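Local atomic coordinates of endo-beta-1,4-glucanase (Streptomyces sp., PDB entry 1OA4), a protein that probably hydrolyses internal beta-1,4-glycosidic bonds of cellulose, as an endoglucanase (Cel12A) of glycoside hydrolase family 12. Residues Ile13-Val18 with Cys69-Thr74; Thr29-Val34 with Ile41-Gly46; Arg92-Gly97 with Thr209-Asn214. All blocks are in the same frame, centred on the assembly; numbering follows the deposited sequence.

Interaction 1 of 3, residues Ile13-Val18 with Cys69-Thr74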
loop_
_atom_site.group_PDB
_atom_site.type_symbol
_atom_site.label_atom_id
_atom_site.label_comp_id
_atom_site.label_asym_id
_atom_site.label_seq_id
_atom_site.Cartn_x
_atom_site.Cartn_y
_atom_site.Cartn_z
ATOM N N ILE A 13 -14.130 -7.476 -1.303
ATOM C CA ILE A 13 -14.163 -8.711 -0.523
ATOM C C ILE A 13 -14.773 -8.419 0.848
ATOM O O ILE A 13 -14.621 -7.325 1.383
ATOM C CB ILE A 13 -12.793 -9.332 -0.380
ATOM C CG1 ILE A 13 -11.832 -8.382 0.330
ATOM C CG2 ILE A 13 -12.336 -9.746 -1.751
ATOM C CD1 ILE A 13 -10.522 -9.011 0.732
ATOM N N GLN A 14 -15.483 -9.413 1.386
ATOM C CA GLN A 14 -16.082 -9.368 2.715
ATOM C C GLN A 14 -17.084 -8.218 2.880
ATOM O O GLN A 14 -17.387 -7.805 4.001
ATOM C CB GLN A 14 -14.985 -9.268 3.774
ATOM C CG GLN A 14 -13.924 -10.376 3.731
ATOM C CD GLN A 14 -12.696 -10.025 4.578
ATOM O OE1 GLN A 14 -12.785 -9.889 5.795
ATOM N NE2 GLN A 14 -11.557 -9.856 3.925
ATOM N N ASP A 15 -17.571 -7.702 1.755
ATOM C CA ASP A 15 -18.437 -6.514 1.719
ATOM C C ASP A 15 -17.820 -5.418 2.581
ATOM O O ASP A 15 -18.516 -4.697 3.298
ATOM C CB ASP A 15 -19.855 -6.822 2.194
ATOM C CG ASP A 15 -20.823 -5.685 1.901
ATOM O OD1 ASP A 15 -20.701 -4.996 0.857
ATOM O OD2 ASP A 15 -21.742 -5.381 2.690
ATOM N N ARG A 16 -16.496 -5.286 2.505
ATOM C CA ARG A 16 -15.797 -4.361 3.389
ATOM C C ARG A 16 -14.540 -3.717 2.804
ATOM O O ARG A 16 -14.194 -2.603 3.202
ATOM C CB ARG A 16 -15.420 -5.065 4.704
ATOM C CG ARG A 16 -14.736 -4.183 5.730
ATOM C CD ARG A 16 -15.624 -3.025 6.192
ATOM N NE ARG A 16 -14.996 -2.160 7.171
ATOM C CZ ARG A 16 -14.174 -1.163 6.846
ATOM N NH1 ARG A 16 -13.864 -0.942 5.582
ATOM N NH2 ARG A 16 -13.655 -0.408 7.784
ATOM N N TYR A 17 -13.832 -4.413 1.926
ATOM C CA TYR A 17 -12.578 -3.870 1.376
ATOM C C TYR A 17 -12.595 -3.928 -0.142
ATOM O O TYR A 17 -13.177 -4.819 -0.743
ATOM C CB TYR A 17 -11.347 -4.645 1.904
ATOM C CG TYR A 17 -11.296 -4.765 3.417
ATOM C CD1 TYR A 17 -11.120 -3.663 4.229
ATOM C CD2 TYR A 17 -11.435 -6.003 4.037
ATOM C CE1 TYR A 17 -11.104 -3.787 5.623
ATOM C CE2 TYR A 17 -11.405 -6.132 5.398
ATOM C CZ TYR A 17 -11.237 -5.039 6.200
ATOM O OH TYR A 17 -11.218 -5.187 7.579
ATOM N N VAL A 18 -11.951 -2.944 -0.757
ATOM C CA VAL A 18 -11.829 -2.881 -2.200
ATOM C C VAL A 18 -10.549 -3.596 -2.620
ATOM O O VAL A 18 -9.514 -3.451 -1.954
ATOM C CB VAL A 18 -11.741 -1.425 -2.686
ATOM C CG1 VAL A 18 -11.566 -1.372 -4.195
ATOM C CG2 VAL A 18 -12.950 -0.639 -2.224
ATOM N N CYS A 69 -14.623 3.998 -2.674
ATOM C CA CYS A 69 -14.532 3.861 -1.223
ATOM C C CYS A 69 -14.985 2.490 -0.751
ATOM O O CYS A 69 -16.003 1.947 -1.213
ATOM C CB CYS A 69 -15.375 4.945 -0.527
ATOM S SG CYS A 69 -14.923 6.661 -0.958
ATOM N N ALA A 70 -14.237 1.922 0.175
ATOM C CA ALA A 70 -14.621 0.634 0.725
ATOM C C ALA A 70 -15.927 0.745 1.530
ATOM O O ALA A 70 -16.169 1.745 2.208
ATOM C CB ALA A 70 -13.496 0.118 1.600
ATOM N N PRO A 71 -16.793 -0.258 1.432
ATOM C CA PRO A 71 -18.047 -0.216 2.194
ATOM C C PRO A 71 -17.823 -0.028 3.673
ATOM O O PRO A 71 -16.969 -0.711 4.257
ATOM C CB PRO A 71 -18.664 -1.595 1.936
ATOM C CG PRO A 71 -18.138 -1.993 0.617
ATOM C CD PRO A 71 -16.694 -1.459 0.592
ATOM N N ARG A 72 -18.593 0.891 4.249
ATOM C CA ARG A 72 -18.613 1.177 5.681
ATOM C C ARG A 72 -17.321 1.717 6.253
ATOM O O ARG A 72 -17.125 1.721 7.468
ATOM C CB ARG A 72 -19.059 -0.053 6.461
ATOM C CG ARG A 72 -20.500 -0.385 6.211
ATOM C CD ARG A 72 -21.027 -1.579 7.052
ATOM N NE ARG A 72 -20.096 -2.707 7.086
ATOM C CZ ARG A 72 -19.903 -3.547 6.077
ATOM N NH1 ARG A 72 -20.575 -3.394 4.946
ATOM N NH2 ARG A 72 -19.048 -4.558 6.201
ATOM N N THR A 73 -16.465 2.271 5.398
ATOM C CA THR A 73 -15.213 2.780 5.890
ATOM C C THR A 73 -15.498 3.996 6.756
ATOM O O THR A 73 -16.493 4.700 6.529
ATOM C CB THR A 73 -14.285 3.216 4.717
ATOM O OG1 THR A 73 -13.036 3.660 5.249
ATOM C CG2 THR A 73 -14.883 4.384 3.894
ATOM N N THR A 74 -14.639 4.246 7.740
ATOM C CA THR A 74 -14.728 5.474 8.533
ATOM C C THR A 74 -13.757 6.553 8.057
ATOM O O THR A 74 -13.594 7.586 8.722
ATOM C CB THR A 74 -14.472 5.184 10.008
ATOM O OG1 THR A 74 -13.191 4.549 10.163
ATOM C CG2 THR A 74 -15.495 4.186 10.534
HETATM O O HOH W 1 -12.389 2.469 8.228
#

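Interaction 2 of 3, residues Thr29-Val34 with Ile41-Gly46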
loop_
_atom_site.group_PDB
_atom_site.type_symbol
_atom_site.label_atom_id
_atom_site.label_comp_id
_atom_site.label_asym_id
_atom_site.label_seq_id
_atom_site.Cartn_x
_atom_site.Cartn_y
_atom_site.Cartn_z
ATOM N N THR A 29 -0.213 -6.774 -20.081
ATOM C CA THR A 29 -1.334 -7.370 -19.361
ATOM C C THR A 29 -1.048 -7.895 -17.971
ATOM O O THR A 29 -0.111 -8.652 -17.764
ATOM C CB THR A 29 -1.886 -8.504 -20.194
ATOM O OG1 THR A 29 -2.343 -7.984 -21.448
ATOM C CG2 THR A 29 -3.140 -9.139 -19.512
ATOM N N GLN A 30 -1.886 -7.481 -17.025
ATOM C CA GLN A 30 -1.842 -7.968 -15.652
ATOM C C GLN A 30 -3.234 -8.357 -15.231
ATOM O O GLN A 30 -4.191 -7.609 -15.452
ATOM C CB GLN A 30 -1.349 -6.896 -14.690
ATOM C CG GLN A 30 -1.306 -7.337 -13.232
ATOM C CD GLN A 30 -0.861 -6.226 -12.309
ATOM O OE1 GLN A 30 0.343 -5.949 -12.211
ATOM N NE2 GLN A 30 -1.816 -5.572 -11.637
ATOM N N CYS A 31 -3.340 -9.518 -14.590
ATOM C CA CYS A 31 -4.604 -9.978 -14.029
ATOM C C CYS A 31 -4.457 -10.433 -12.600
ATOM O O CYS A 31 -3.405 -10.926 -12.241
ATOM C CB CYS A 31 -5.126 -11.184 -14.791
ATOM S SG CYS A 31 -5.334 -10.981 -16.555
ATOM N N ILE A 32 -5.502 -10.249 -11.794
ATOM C CA ILE A 32 -5.550 -10.806 -10.444
ATOM C C ILE A 32 -6.779 -11.679 -10.355
ATOM O O ILE A 32 -7.731 -11.468 -11.096
ATOM C CB ILE A 32 -5.574 -9.735 -9.367
ATOM C CG1 ILE A 32 -6.749 -8.772 -9.538
ATOM C CG2 ILE A 32 -4.302 -8.945 -9.441
ATOM C CD1 ILE A 32 -6.884 -7.797 -8.408
ATOM N N ASN A 33 -6.712 -12.693 -9.501
ATOM C CA ASN A 33 -7.856 -13.558 -9.234
ATOM C C ASN A 33 -8.239 -13.263 -7.788
ATOM O O ASN A 33 -7.448 -13.532 -6.874
ATOM C CB ASN A 33 -7.459 -15.039 -9.403
ATOM C CG ASN A 33 -8.651 -15.982 -9.367
ATOM O OD1 ASN A 33 -9.760 -15.608 -9.753
ATOM N ND2 ASN A 33 -8.430 -17.211 -8.904
ATOM N N VAL A 34 -9.424 -12.704 -7.586
ATOM C CA VAL A 34 -9.922 -12.316 -6.262
ATOM C C VAL A 34 -10.804 -13.398 -5.634
ATOM O O VAL A 34 -11.792 -13.822 -6.231
ATOM C CB VAL A 34 -10.693 -11.000 -6.363
ATOM C CG1 VAL A 34 -11.076 -10.470 -4.969
ATOM C CG2 VAL A 34 -9.854 -9.988 -7.135
ATOM N N ILE A 41 -1.890 -12.635 -7.843
ATOM C CA ILE A 41 -1.539 -12.150 -9.169
ATOM C C ILE A 41 -1.414 -13.368 -10.097
ATOM O O ILE A 41 -0.575 -14.245 -9.865
ATOM C CB ILE A 41 -0.208 -11.376 -9.147
ATOM C CG1 ILE A 41 -0.337 -10.157 -8.222
ATOM C CG2 ILE A 41 0.162 -10.981 -10.562
ATOM C CD1 ILE A 41 0.932 -9.331 -8.075
ATOM N N THR A 42 -2.273 -13.449 -11.115
ATOM C CA THR A 42 -2.268 -14.574 -12.054
ATOM C C THR A 42 -1.701 -14.276 -13.440
ATOM O O THR A 42 -1.357 -15.209 -14.155
ATOM C CB THR A 42 -3.673 -15.150 -12.207
ATOM O OG1 THR A 42 -4.603 -14.090 -12.450
ATOM C CG2 THR A 42 -4.134 -15.786 -10.910
ATOM N N GLN A 43 -1.617 -13.001 -13.818
ATOM C CA GLN A 43 -0.891 -12.612 -15.025
ATOM C C GLN A 43 -0.149 -11.330 -14.683
ATOM O O GLN A 43 -0.707 -10.435 -14.041
ATOM C CB GLN A 43 -1.817 -12.393 -16.225
ATOM C CG GLN A 43 -1.051 -12.274 -17.523
ATOM C CD GLN A 43 -1.899 -12.416 -18.779
ATOM O OE1 GLN A 43 -3.074 -12.796 -18.711
ATOM N NE2 GLN A 43 -1.301 -12.111 -19.937
ATOM N N ALA A 44 1.113 -11.261 -15.079
ATOM C CA ALA A 44 1.934 -10.093 -14.783
ATOM C C ALA A 44 2.996 -9.947 -15.866
ATOM O O ALA A 44 4.200 -10.032 -15.599
ATOM C CB ALA A 44 2.573 -10.227 -13.405
ATOM N N ASP A 45 2.541 -9.727 -17.098
ATOM C CA ASP A 45 3.425 -9.626 -18.244
ATOM C C ASP A 45 4.375 -8.425 -18.180
ATOM O O ASP A 45 4.094 -7.405 -17.558
ATOM C CB ASP A 45 2.624 -9.499 -19.538
ATOM C CG ASP A 45 1.872 -10.753 -19.914
ATOM O OD1 ASP A 45 2.061 -11.842 -19.308
ATOM O OD2 ASP A 45 1.071 -10.684 -20.867
ATOM N N GLY A 46 5.499 -8.565 -18.862
ATOM C CA GLY A 46 6.426 -7.468 -19.019
ATOM C C GLY A 46 7.192 -7.032 -17.792
ATOM O O GLY A 46 7.086 -7.590 -16.699
HETATM O O HOH W 2 0.974 -8.400 -22.251
#

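Interaction 3 of 3, residues Arg92-Gly97 with Thr209-Asn214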
loop_
_atom_site.group_PDB
_atom_site.type_symbol
_atom_site.label_atom_id
_atom_site.label_comp_id
_atom_site.label_asym_id
_atom_site.label_seq_id
_atom_site.Cartn_x
_atom_site.Cartn_y
_atom_site.Cartn_z
ATOM N N ARG A 92 1.904 -14.124 0.593
ATOM C CA ARG A 92 2.592 -15.291 0.069
ATOM C C ARG A 92 3.553 -14.764 -0.983
ATOM O O ARG A 92 3.141 -14.072 -1.923
ATOM C CB ARG A 92 1.613 -16.270 -0.568
ATOM C CG ARG A 92 2.259 -17.588 -0.899
ATOM C CD ARG A 92 1.280 -18.566 -1.502
ATOM N NE ARG A 92 0.909 -18.283 -2.881
ATOM C CZ ARG A 92 -0.355 -18.216 -3.324
ATOM N NH1 ARG A 92 -1.360 -18.400 -2.477
ATOM N NH2 ARG A 92 -0.597 -17.978 -4.614
ATOM N N TYR A 93 4.826 -15.108 -0.834
ATOM C CA TYR A 93 5.855 -14.640 -1.736
ATOM C C TYR A 93 6.320 -15.705 -2.714
ATOM O O TYR A 93 6.010 -16.885 -2.544
ATOM C CB TYR A 93 7.033 -14.198 -0.895
ATOM C CG TYR A 93 6.709 -13.084 0.056
ATOM C CD1 TYR A 93 6.115 -11.929 -0.394
ATOM C CD2 TYR A 93 7.020 -13.167 1.398
ATOM C CE1 TYR A 93 5.836 -10.901 0.445
ATOM C CE2 TYR A 93 6.751 -12.135 2.253
ATOM C CZ TYR A 93 6.158 -10.981 1.774
ATOM O OH TYR A 93 5.879 -9.933 2.621
ATOM N N THR A 94 7.055 -15.274 -3.737
ATOM C CA THR A 94 7.661 -16.183 -4.701
ATOM C C THR A 94 9.161 -15.890 -4.732
ATOM O O THR A 94 9.613 -14.786 -4.418
ATOM C CB THR A 94 7.101 -16.025 -6.116
ATOM O OG1 THR A 94 7.329 -14.689 -6.572
ATOM C CG2 THR A 94 5.592 -16.180 -6.135
ATOM N N GLY A 95 9.942 -16.900 -5.080
ATOM C CA GLY A 95 11.381 -16.732 -5.211
ATOM C C GLY A 95 11.773 -15.999 -6.480
ATOM O O GLY A 95 12.857 -15.430 -6.548
ATOM N N ASN A 96 10.890 -16.002 -7.474
ATOM C CA ASN A 96 11.141 -15.341 -8.748
ATOM C C ASN A 96 10.465 -13.986 -8.825
ATOM O O ASN A 96 9.544 -13.695 -8.082
ATOM C CB ASN A 96 10.588 -16.180 -9.882
ATOM C CG ASN A 96 9.154 -16.614 -9.624
ATOM O OD1 ASN A 96 8.889 -17.460 -8.751
ATOM N ND2 ASN A 96 8.222 -16.050 -10.377
ATOM N N GLY A 97 10.909 -13.179 -9.770
ATOM C CA GLY A 97 10.341 -11.867 -9.955
ATOM C C GLY A 97 11.175 -10.789 -9.301
ATOM O O GLY A 97 12.117 -11.064 -8.544
ATOM N N THR A 209 3.638 -13.197 -10.994
ATOM C CA THR A 209 2.612 -14.243 -10.873
ATOM C C THR A 209 2.917 -15.162 -9.694
ATOM O O THR A 209 4.061 -15.491 -9.408
ATOM C CB THR A 209 2.411 -15.092 -12.152
ATOM O OG1 THR A 209 3.633 -15.763 -12.512
ATOM C CG2 THR A 209 1.984 -14.237 -13.339
ATOM N N GLY A 210 1.853 -15.555 -9.017
ATOM C CA GLY A 210 1.943 -16.432 -7.858
ATOM C C GLY A 210 1.930 -15.696 -6.534
ATOM O O GLY A 210 1.701 -16.298 -5.486
ATOM N N LEU A 211 2.231 -14.398 -6.570
ATOM C CA LEU A 211 2.168 -13.550 -5.382
ATOM C C LEU A 211 0.713 -13.431 -4.934
ATOM O O LEU A 211 -0.204 -13.381 -5.766
ATOM C CB LEU A 211 2.700 -12.152 -5.694
ATOM C CG LEU A 211 4.194 -12.068 -6.022
ATOM C CD1 LEU A 211 4.569 -10.660 -6.461
ATOM C CD2 LEU A 211 5.031 -12.487 -4.827
ATOM N N ALA A 212 0.504 -13.403 -3.624
ATOM C CA ALA A 212 -0.846 -13.310 -3.070
ATOM C C ALA A 212 -0.937 -12.551 -1.761
ATOM O O ALA A 212 -0.015 -12.565 -0.943
ATOM C CB ALA A 212 -1.428 -14.717 -2.857
ATOM N N VAL A 213 -2.076 -11.901 -1.566
ATOM C CA VAL A 213 -2.442 -11.377 -0.273
ATOM C C VAL A 213 -3.404 -12.446 0.230
ATOM O O VAL A 213 -4.419 -12.708 -0.411
ATOM C CB VAL A 213 -3.148 -10.001 -0.359
ATOM C CG1 VAL A 213 -3.837 -9.652 0.962
ATOM C CG2 VAL A 213 -2.147 -8.933 -0.718
ATOM N N ASN A 214 -3.027 -13.139 1.302
ATOM C CA ASN A 214 -3.871 -14.194 1.864
ATOM C C ASN A 214 -5.073 -13.627 2.631
ATOM O O ASN A 214 -6.149 -14.231 2.668
ATOM C CB ASN A 214 -3.063 -15.051 2.844
ATOM C CG ASN A 214 -1.898 -15.806 2.190
ATOM O OD1 ASN A 214 -2.051 -16.418 1.138
ATOM N ND2 ASN A 214 -0.737 -15.774 2.835
HETATM O O HOH W 3 6.355 -13.902 -9.194
HETATM O O HOH W 4 5.950 -17.494 -9.906
#

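Interaction 1 of 3, residues Ile13-Val18 with Cys69-Thr74
The backbones of Arg16 and Pro71 come closest, CA to CA 4.9 Å, where the tight turn leading into strand 17-20 meets the type II beta turn Ala70-Thr73. The main link is the guanidinium of Arg72, whose chain bends at chi3 (-44°) and brings the group to Asp15. Its NH1 and NH2 both give weak hydrogen bonds to Asp15 O, the shorter being NH1 to O at 2.9 Å. NH1 also makes a salt bridge with Asp15 OD2 at 3.2 Å, approaching from above the carboxylate, 71° out of its plane. Next to it, Pro71 CB packs on Asp15 O at 3.4 Å.

Arg16 runs alongside the turn, its CD 3.3 Å from Pro71 O. Arg72 O and Thr73 N lie over one face of its guanidinium, toward the rim, and Tyr17 CE1 over the opposite. Asp62 forms a salt bridge with NH1, while NH2 reaches Thr74 N through a water. Deeper, Val18 CG2 touches Ala70 CA at 3.6 Å. The amides of Arg16 and Tyr17 share Ile13 O, and both residues face Ile13. This is a classic beta bulge, placed in the hairpin of strands 10-13 and 17-20 and packed against a type II turn.

Interaction 2 of 3, residues Thr29-Val34 with Ile41-Gly46
Gln43 meets Thr29 and Cys31 because its CG stands anti to the backbone N (chi1 -168°) and the chain stays extended, carrying the amide across to Thr29, just ahead of strand 30-34. Thr29 turns its methyl to meet it, CG2 lying anti to its own N (chi1 of OG1 -61°) and 3.5 Å from Gln43 NE2. On the same face Cys31 SG, disulfide-bonded to Cys5, packs 3.6 Å from Gln43 OE1. The amide's rotation is fixed by Asp45: NE2 donates to OD2 at 2.9 Å, with the acceptor near the amide plane. That carboxylate oxygen also takes a hydrogen bond from a water that accepts from Thr29 N.

The strands form an antiparallel hairpin, their segment axes at 174°, interrupted by a classic beta bulge in which Thr42 and Gln43 both face Cys31. Cys31 O consequently accepts two amides from the same face of its plane, Thr42 N at 3.0 Å and Gln43 N at 3.2 Å. Thr42 OG1 adds a weak third bond. Cys31 N returns a bond to Gln43 O at 2.8 Å, and past the end of the strands Asp45 N donates to Thr29 O.

On the face carrying Gln30, Ile32, Ile41 and Ala44, the isoleucines meet loosely, Ile32 CG2 lying 4.3 Å from Ile41 CG1. Gln30 CG lies against Gln43 O, while its amide is held by Ser56 and Asn21.

Interaction 3 of 3, residues Arg92-Gly97 with Thr209-Asn214
Arg92 and Ala212 form an antiparallel hydrogen-bonded pair, the backbone core of this contact. Arg92 N donates to Ala212 O at 2.9 Å with an N-H...O angle of 169°, and Ala212 N returns a bond to Arg92 O at 3.2 Å, arriving in the carbonyl plane on a lone pair. Beyond this pair the two chains continue in nearly opposite directions, and side chains and water replace the backbone ladder.

Among the side-chain polar contacts, Arg92 reaches back along the partner segment to Gly210. Its CG is anti to the backbone N (chi1 -170°), and a bend at chi3 turns the guanidinium so that NH2 donates to Gly210 O at 3.0 Å, from above the carbonyl plane. NE adds a weak bond to the same oxygen. NH2 also forms a salt bridge with Glu40, serving both a carbonyl and a carboxylate.

Van der Waals packing fills in around these bonds. Ala212 CB sits over one face of the Arg92 guanidinium, 3.5 Å above its plane. The methyl of Thr94 lies against the backbone of Thr209 and Gly210, with CG2 3.7 Å from Gly210 C. Leu211 CD2 approaches Thr94 N at 3.6 Å and also touches OG1.

Water bridges join the outer ends. Thr94 OG1, which donates to Asn96 O, accepts from a water that also donates to Thr209 O. A second water links Asn96 ND2 to that carbonyl, which therefore accepts two water hydrogen bonds.

The contact ends the pairing of strands 86-92 and 212-218 in the six-stranded sheet, where the chain leaves for strand 98-108. Strand 39-44 flanks 212-218 on the side away from 86-92, while Leu211 and Tyr93 pack against Tyr99 of strand 98-108 and Phe202 of strand 194-204 in the other sheet.

Overall arrangement
Interactions 2 and 3 are adjacent, with centres about 11 Å apart, and belong to one antiparallel sheet. Strands 39-44 and 212-218 join them through probable hydrogen bonds from Ile41 N to Leu211 O (2.8 Å) and from Gly210 N to Ile41 O (2.9 Å). Interaction 1, about 23 Å from interaction 2 between centres, joins the edge hairpin of the other sheet to a loop. These two nevertheless touch between the sheets, Ile13 CG2 packing on Val34 CG1 at 3.5 Å. Interactions 1 and 3 do not meet, their nearest atoms being about 7 Å apart. Together the contacts sample both layers of the beta sandwich expected of family 12 in the concanavalin-like clan.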